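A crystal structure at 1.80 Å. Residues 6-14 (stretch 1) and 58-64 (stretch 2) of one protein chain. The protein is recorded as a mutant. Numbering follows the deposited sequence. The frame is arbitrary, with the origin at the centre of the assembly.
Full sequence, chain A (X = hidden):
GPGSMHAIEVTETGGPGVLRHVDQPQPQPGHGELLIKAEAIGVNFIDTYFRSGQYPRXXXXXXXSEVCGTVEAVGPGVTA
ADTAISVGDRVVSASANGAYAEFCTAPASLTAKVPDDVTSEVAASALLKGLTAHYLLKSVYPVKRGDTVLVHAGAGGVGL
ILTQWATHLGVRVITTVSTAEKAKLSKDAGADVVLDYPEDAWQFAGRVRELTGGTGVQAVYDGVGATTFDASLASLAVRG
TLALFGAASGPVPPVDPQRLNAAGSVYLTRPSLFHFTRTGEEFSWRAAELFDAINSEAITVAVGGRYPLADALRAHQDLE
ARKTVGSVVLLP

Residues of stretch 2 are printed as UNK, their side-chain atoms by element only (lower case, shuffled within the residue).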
# COMPACT_ATOMS: atom_id res chain seq x y z
N HIS A 6 26.12 20.14 -28.69
CA HIS A 6 24.99 20.88 -28.15
C HIS A 6 24.34 20.13 -26.98
O HIS A 6 24.28 18.89 -26.99
CB HIS A 6 23.96 21.17 -29.24
CG HIS A 6 24.49 21.99 -30.37
ND1 HIS A 6 24.60 21.52 -31.66
CD2 HIS A 6 24.95 23.27 -30.40
CE1 HIS A 6 25.09 22.47 -32.44
NE2 HIS A 6 25.32 23.54 -31.70
N ALA A 7 23.88 20.88 -25.99
CA ALA A 7 23.22 20.31 -24.81
C ALA A 7 22.28 21.33 -24.21
O ALA A 7 22.38 22.53 -24.49
CB ALA A 7 24.25 19.86 -23.77
N ILE A 8 21.36 20.85 -23.37
CA ILE A 8 20.44 21.71 -22.66
C ILE A 8 20.84 21.71 -21.19
O ILE A 8 20.69 20.70 -20.49
CB ILE A 8 18.98 21.25 -22.83
CG1 ILE A 8 18.57 21.26 -24.31
CG2 ILE A 8 18.03 22.15 -22.03
CD1 ILE A 8 18.31 22.66 -24.90
N GLU A 9 21.38 22.83 -20.74
CA GLU A 9 21.93 22.88 -19.39
C GLU A 9 21.08 23.76 -18.50
O GLU A 9 20.54 24.78 -18.95
CB GLU A 9 23.36 23.42 -19.44
CG GLU A 9 24.01 23.62 -18.08
CD GLU A 9 25.33 24.35 -18.20
OE1 GLU A 9 25.31 25.54 -18.60
OE2 GLU A 9 26.37 23.74 -17.90
N VAL A 10 20.95 23.36 -17.24
CA VAL A 10 20.26 24.16 -16.23
C VAL A 10 21.31 24.70 -15.26
O VAL A 10 22.02 23.93 -14.62
CB VAL A 10 19.21 23.31 -15.50
CG1 VAL A 10 18.55 24.10 -14.38
CG2 VAL A 10 18.17 22.81 -16.49
N THR A 11 21.43 26.02 -15.21
CA THR A 11 22.40 26.71 -14.36
C THR A 11 21.70 27.17 -13.09
O THR A 11 22.29 27.22 -12.00
CB THR A 11 23.03 27.90 -15.12
OG1 THR A 11 24.01 27.41 -16.04
CG2 THR A 11 23.71 28.88 -14.16
N GLU A 12 20.42 27.49 -13.23
CA GLU A 12 19.59 27.81 -12.08
C GLU A 12 18.24 27.14 -12.31
O GLU A 12 17.79 27.04 -13.45
CB GLU A 12 19.43 29.32 -11.92
CG GLU A 12 18.15 29.90 -12.54
CD GLU A 12 18.17 31.41 -12.66
OE1 GLU A 12 18.94 31.92 -13.51
OE2 GLU A 12 17.41 32.09 -11.91
N THR A 13 17.60 26.68 -11.24
CA THR A 13 16.29 26.04 -11.37
C THR A 13 15.19 27.08 -11.59
O THR A 13 15.39 28.26 -11.31
CB THR A 13 15.97 25.14 -10.16
OG1 THR A 13 15.90 25.94 -8.97
CG2 THR A 13 17.04 24.07 -9.99
N GLY A 14 14.05 26.64 -12.11
CA GLY A 14 12.94 27.54 -12.38
C GLY A 14 12.03 27.03 -13.49
O GLY A 14 11.88 25.81 -13.66
N UNK A 58 22.29 18.77 -7.87
CA UNK A 58 23.42 19.70 -7.91
C UNK A 58 23.50 20.49 -9.23
O UNK A 58 23.37 19.93 -10.32
c UNK A 58 24.73 18.93 -7.69
o UNK A 58 24.84 20.11 -5.16
c UNK A 58 25.92 20.11 -5.79
o UNK A 58 27.02 20.36 -5.25
c UNK A 58 25.91 19.79 -7.28
N UNK A 59 23.73 21.80 -9.10
CA UNK A 59 23.82 22.72 -10.23
C UNK A 59 25.27 22.99 -10.62
O UNK A 59 26.16 22.96 -9.76
c UNK A 59 21.20 25.47 -9.25
c UNK A 59 21.63 24.26 -10.05
c UNK A 59 23.14 24.05 -9.89
c UNK A 59 20.81 23.06 -9.65
N UNK A 60 25.53 23.23 -11.91
CA UNK A 60 24.58 23.07 -13.01
C UNK A 60 24.51 21.61 -13.46
O UNK A 60 25.34 20.79 -13.05
c UNK A 60 26.80 23.82 -12.37
c UNK A 60 25.19 23.92 -14.12
c UNK A 60 26.65 23.84 -13.88
N UNK A 61 23.52 21.28 -14.29
CA UNK A 61 23.45 19.94 -14.84
C UNK A 61 22.81 19.96 -16.23
O UNK A 61 22.03 20.86 -16.54
c UNK A 61 18.91 19.20 -14.14
c UNK A 61 20.23 18.87 -14.40
c UNK A 61 19.63 20.49 -12.24
c UNK A 61 22.70 18.97 -13.90
c UNK A 61 20.95 20.15 -12.52
c UNK A 61 18.61 20.01 -13.05
c UNK A 61 21.27 19.35 -13.61
N UNK A 62 23.19 18.99 -17.06
CA UNK A 62 22.50 18.75 -18.33
C UNK A 62 21.34 17.82 -17.98
O UNK A 62 21.54 16.79 -17.34
c UNK A 62 22.65 17.70 -20.61
c UNK A 62 24.55 19.05 -19.75
c UNK A 62 23.43 18.10 -19.37
N UNK A 63 20.13 18.19 -18.40
CA UNK A 63 18.91 17.54 -17.93
C UNK A 63 18.49 16.31 -18.75
O UNK A 63 18.91 16.17 -19.91
c UNK A 63 15.65 19.20 -16.70
c UNK A 63 17.44 19.03 -19.31
c UNK A 63 17.77 18.58 -17.91
c UNK A 63 16.53 18.08 -17.18
N UNK A 64 17.69 15.42 -18.15
CA UNK A 64 17.05 14.32 -18.86
C UNK A 64 17.69 12.96 -18.65
O UNK A 64 18.90 12.87 -18.44

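Position 58 carries five side-chain atoms, three carbons in an unbranched run with two oxygens on the third, and they lie out of reach of stretch 1. A carboxylate at the end of that chain marks Glu-58. Its side chain is poorly ordered.

At position 59 there are four carbons and no heteroatom, and the chain forks at its second carbon, which distinguishes it from a side chain forked at the first. Its CA-to-CB bond points toward stretch 1, where the fork meets the turn after the strand: one terminal carbon is 3.4 Å from Thr-11 O and 4.0 Å from Glu-12 CA, the other 3.9 Å from Thr-13 CG2. This is Leu-59, whose two methyls, CD2 and CD1 in that order, thus lean on different parts of the turn.

Three side-chain carbons at position 60 close a ring onto the backbone nitrogen. The ring carbon next to CA, the CB of position 60, is 4.0 Å from Thr-11 CA and 4.0 Å from Glu-9 OE2. The closed ring means the residue can only be Pro-60. The peptide bond before it is cis. With its nitrogen locked in the ring it has no amide hydrogen to offer; instead its CA lies 3.1 Å from Val-10 O.

Position 61 shows one carbon followed by a ring of six carbons, with no oxygen attached. One face of the ring is covered by Val-10, whose CB stands 4.3 Å from the centroid of the ring at position 61 and 15° off its normal, a CH-pi contact. The residue is Phe-61. The backbone is paired as well, with Val-10 N donating to Phe-61 O at 2.8 Å and almost straight at 178°, and Phe-61 N donating to Val-10 O at 3.1 Å.

At position 62 a single carbon carries two more, three in all, and no ring returns to the nitrogen. One of the two terminal carbons approaches Ala-7 CB at 4.1 Å. The residue is Val-62, with CG2 the methyl in that contact.

Four carbons appear again at position 63, but here the fork is at the first and one arm is two carbons long. The one-carbon arm packs 4.2 Å from Ile-8 CG2, and the end of the two-carbon arm reaches to 4.4 Å from Val-10 CG2. This is Ile-63, the two atoms being CG2 and CD1 in that order. A weak hydrogen bond runs from Ile-63 N to Ile-8 O at 3.3 Å.

Position 64 has no side-chain atoms and is Gly-64. At its backbone angles a CB would be jammed against the carbonyl oxygen of the residue before, which by itself calls for glycine.

The contact is a short antiparallel pairing. Val-10 and Phe-61 form its hydrogen-bonded pair, with their side chains on one face; Glu-9 and Val-62 form the neighbouring non-hydrogen-bonded pair, with side chains on the other. There, CA-H...O contacts join Glu-9 CA to Phe-61 O at 3.5 Å and Val-62 CA to Ile-8 O at 3.4 Å. Apolar packing extends the pairing, and together the stretches bury 502 Å².

Stretch 2 58-64: ELPFVIG
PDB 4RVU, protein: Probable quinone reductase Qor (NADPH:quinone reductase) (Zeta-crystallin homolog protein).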